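Local coordinates for malonyl CoA reductase (malonate semialdehyde-forming) (Sulfolobus tokodaii, PDB 2EP5), which probably reduces malonyl-CoA to 3-oxopropanoate with NADPH, releasing CoA, or runs the reverse reaction, at residues K275-A280 and T337-E342. Residues are numbered along the deposited sequence; the frame is centred on the assembly and turned at random.
Sequences KNLPTA and TILTVE
A type I beta turn from L277 to A280, in the loop that follows helix 271-274, is joined to the C-terminal helix 334-347 through the carboxylate of E342 and apolar packing on L339. Helix 271-274 ends in a Schellman motif with N276, at positive phi, as its C-prime residue; the turn is closed by A280 N to L277 O at 2.9 Å. E342 starts with CG beside its own backbone N (chi1 -47°) and then runs extended (chi2 -172°), which carries its carboxylate to the turn. There T279 N donates to the syn lone pair of E342 OE1 at 2.8 Å and 159°, and T279 OG1 donates to E342 OE2, which is less surely placed, at 2.6 Å. With OG1 placed beside the backbone N, hydroxyl and amide can reach the two oxygens together. The ring of P278 meets the carboxylate tip to tip, its CG 2.9 Å from E342 OE2. Beside this polar pair, L277 CD1 packs on L339 CD2 at 3.9 Å, the side chains crossing nearly at right angles, and A280 CB approaches the same methyl at 4.2 Å. H27 and Y29 also touch E342, while M23 of helix 15-24 touches both T279 and I338. The bond from T279 N to OE1 tethers the buried carboxylate and probably helps E342 to remain ionised; if OE2 is placed correctly, the second bond from OG1 would fix the rotation of the group.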
ATOM      1  N   LYS A 275     -24.884  -2.033 -33.700  1.00 33.25           N
ATOM      2  CA  LYS A 275     -24.377  -3.054 -34.605  1.00 33.66           C
ATOM      3  C   LYS A 275     -23.808  -4.227 -33.822  1.00 33.47           C
ATOM      4  O   LYS A 275     -23.258  -5.166 -34.404  1.00 32.88           O
ATOM      5  CB  LYS A 275     -23.296  -2.468 -35.511  1.00 34.78           C
ATOM      6  CG  LYS A 275     -23.733  -1.232 -36.267  1.00 38.41           C
ATOM      7  CD  LYS A 275     -24.964  -1.493 -37.118  1.00 40.30           C
ATOM      8  CE  LYS A 275     -25.341  -0.250 -37.907  1.00 41.58           C
ATOM      9  NZ  LYS A 275     -26.594  -0.431 -38.686  1.00 44.02           N
ATOM     10  N   ASN A 276     -23.944  -4.165 -32.500  1.00 32.76           N
ATOM     11  CA  ASN A 276     -23.446  -5.219 -31.628  1.00 33.82           C
ATOM     12  C   ASN A 276     -22.027  -5.626 -31.983  1.00 32.98           C
ATOM     13  O   ASN A 276     -21.761  -6.795 -32.253  1.00 33.49           O
ATOM     14  CB  ASN A 276     -24.347  -6.447 -31.715  1.00 35.75           C
ATOM     15  CG  ASN A 276     -25.749  -6.158 -31.274  1.00 37.17           C
ATOM     16  OD1 ASN A 276     -26.486  -5.450 -31.952  1.00 40.12           O
ATOM     17  ND2 ASN A 276     -26.130  -6.694 -30.121  1.00 40.58           N
ATOM     18  N   LEU A 277     -21.118  -4.659 -31.986  1.00 31.35           N
ATOM     19  CA  LEU A 277     -19.732  -4.946 -32.309  1.00 29.47           C
ATOM     20  C   LEU A 277     -19.120  -5.728 -31.143  1.00 28.81           C
ATOM     21  O   LEU A 277     -19.366  -5.414 -29.976  1.00 28.67           O
ATOM     22  CB  LEU A 277     -18.978  -3.637 -32.571  1.00 28.50           C
ATOM     23  CG  LEU A 277     -19.608  -2.734 -33.646  1.00 27.27           C
ATOM     24  CD1 LEU A 277     -18.743  -1.510 -33.866  1.00 24.29           C
ATOM     25  CD2 LEU A 277     -19.760  -3.502 -34.956  1.00 27.30           C
ATOM     26  N   PRO A 278     -18.316  -6.761 -31.452  1.00 27.72           N
ATOM     27  CA  PRO A 278     -17.656  -7.623 -30.464  1.00 26.75           C
ATOM     28  C   PRO A 278     -17.029  -6.966 -29.242  1.00 26.56           C
ATOM     29  O   PRO A 278     -17.092  -7.522 -28.145  1.00 25.64           O
ATOM     30  CB  PRO A 278     -16.631  -8.403 -31.300  1.00 25.94           C
ATOM     31  CG  PRO A 278     -16.461  -7.581 -32.541  1.00 24.85           C
ATOM     32  CD  PRO A 278     -17.848  -7.090 -32.809  1.00 26.58           C
ATOM     33  N   THR A 279     -16.436  -5.791 -29.420  1.00 25.80           N
ATOM     34  CA  THR A 279     -15.792  -5.107 -28.306  1.00 24.77           C
ATOM     35  C   THR A 279     -16.635  -3.989 -27.674  1.00 25.13           C
ATOM     36  O   THR A 279     -16.192  -3.329 -26.730  1.00 23.84           O
ATOM     37  CB  THR A 279     -14.433  -4.555 -28.754  1.00 25.57           C
ATOM     38  OG1 THR A 279     -13.658  -5.631 -29.295  1.00 24.88           O
ATOM     39  CG2 THR A 279     -13.669  -3.934 -27.578  1.00 24.58           C
ATOM     40  N   ALA A 280     -17.850  -3.794 -28.180  1.00 23.33           N
ATOM     41  CA  ALA A 280     -18.742  -2.766 -27.648  1.00 25.03           C
ATOM     42  C   ALA A 280     -19.548  -3.273 -26.450  1.00 26.36           C
ATOM     43  O   ALA A 280     -20.224  -4.294 -26.538  1.00 28.89           O
ATOM     44  CB  ALA A 280     -19.694  -2.292 -28.728  1.00 20.62           C
ATOM     45  N   THR A 337      -9.168   1.089 -29.264  1.00 18.32           N
ATOM     46  CA  THR A 337      -8.448   0.966 -30.523  1.00 19.04           C
ATOM     47  C   THR A 337      -9.070  -0.182 -31.316  1.00 20.76           C
ATOM     48  O   THR A 337      -9.352  -0.060 -32.507  1.00 21.53           O
ATOM     49  CB  THR A 337      -6.963   0.652 -30.291  1.00 18.14           C
ATOM     50  OG1 THR A 337      -6.348   1.747 -29.611  1.00 16.46           O
ATOM     51  CG2 THR A 337      -6.248   0.418 -31.623  1.00 17.48           C
ATOM     52  N   ILE A 338      -9.285  -1.298 -30.634  1.00 22.45           N
ATOM     53  CA  ILE A 338      -9.868  -2.476 -31.258  1.00 22.38           C
ATOM     54  C   ILE A 338     -11.308  -2.171 -31.664  1.00 22.09           C
ATOM     55  O   ILE A 338     -11.765  -2.586 -32.734  1.00 22.30           O
ATOM     56  CB  ILE A 338      -9.805  -3.683 -30.276  1.00 22.06           C
ATOM     57  CG1 ILE A 338      -8.344  -4.112 -30.092  1.00 20.39           C
ATOM     58  CG2 ILE A 338     -10.653  -4.840 -30.787  1.00 22.23           C
ATOM     59  CD1 ILE A 338      -8.125  -5.124 -28.976  1.00 17.28           C
ATOM     60  N   LEU A 339     -12.017  -1.432 -30.815  1.00 21.09           N
ATOM     61  CA  LEU A 339     -13.405  -1.078 -31.097  1.00 21.63           C
ATOM     62  C   LEU A 339     -13.444  -0.125 -32.291  1.00 21.70           C
ATOM     63  O   LEU A 339     -14.388  -0.139 -33.088  1.00 22.56           O
ATOM     64  CB  LEU A 339     -14.051  -0.392 -29.883  1.00 20.12           C
ATOM     65  CG  LEU A 339     -15.531  -0.678 -29.592  1.00 20.05           C
ATOM     66  CD1 LEU A 339     -16.174   0.573 -29.024  1.00 17.80           C
ATOM     67  CD2 LEU A 339     -16.273  -1.108 -30.836  1.00 16.67           C
ATOM     68  N   THR A 340     -12.416   0.709 -32.410  1.00 21.94           N
ATOM     69  CA  THR A 340     -12.348   1.655 -33.513  1.00 20.81           C
ATOM     70  C   THR A 340     -12.214   0.889 -34.816  1.00 20.01           C
ATOM     71  O   THR A 340     -12.852   1.236 -35.808  1.00 19.14           O
ATOM     72  CB  THR A 340     -11.163   2.634 -33.347  1.00 22.23           C
ATOM     73  OG1 THR A 340     -11.353   3.409 -32.156  1.00 22.53           O
ATOM     74  CG2 THR A 340     -11.077   3.581 -34.545  1.00 20.09           C
ATOM     75  N   VAL A 341     -11.395  -0.163 -34.812  1.00 19.84           N
ATOM     76  CA  VAL A 341     -11.221  -0.976 -36.015  1.00 19.92           C
ATOM     77  C   VAL A 341     -12.546  -1.662 -36.370  1.00 20.78           C
ATOM     78  O   VAL A 341     -12.940  -1.698 -37.539  1.00 18.81           O
ATOM     79  CB  VAL A 341     -10.128  -2.073 -35.845  1.00 18.25           C
ATOM     80  CG1 VAL A 341      -9.997  -2.866 -37.137  1.00 15.97           C
ATOM     81  CG2 VAL A 341      -8.789  -1.443 -35.491  1.00 14.66           C
ATOM     82  N   GLU A 342     -13.239  -2.192 -35.365  1.00 21.14           N
ATOM     83  CA  GLU A 342     -14.516  -2.860 -35.628  1.00 24.16           C
ATOM     84  C   GLU A 342     -15.484  -1.893 -36.320  1.00 25.24           C
ATOM     85  O   GLU A 342     -16.140  -2.249 -37.301  1.00 27.99           O
ATOM     86  CB  GLU A 342     -15.134  -3.381 -34.325  1.00 24.07           C
ATOM     87  CG  GLU A 342     -14.151  -4.145 -33.446  1.00 24.29           C
ATOM     88  CD  GLU A 342     -14.804  -4.817 -32.246  1.00 24.37           C
ATOM     89  OE1 GLU A 342     -15.848  -4.330 -31.766  1.00 26.20           O
ATOM     90  OE2 GLU A 342     -14.260  -5.831 -31.769  1.00 22.07           O
TER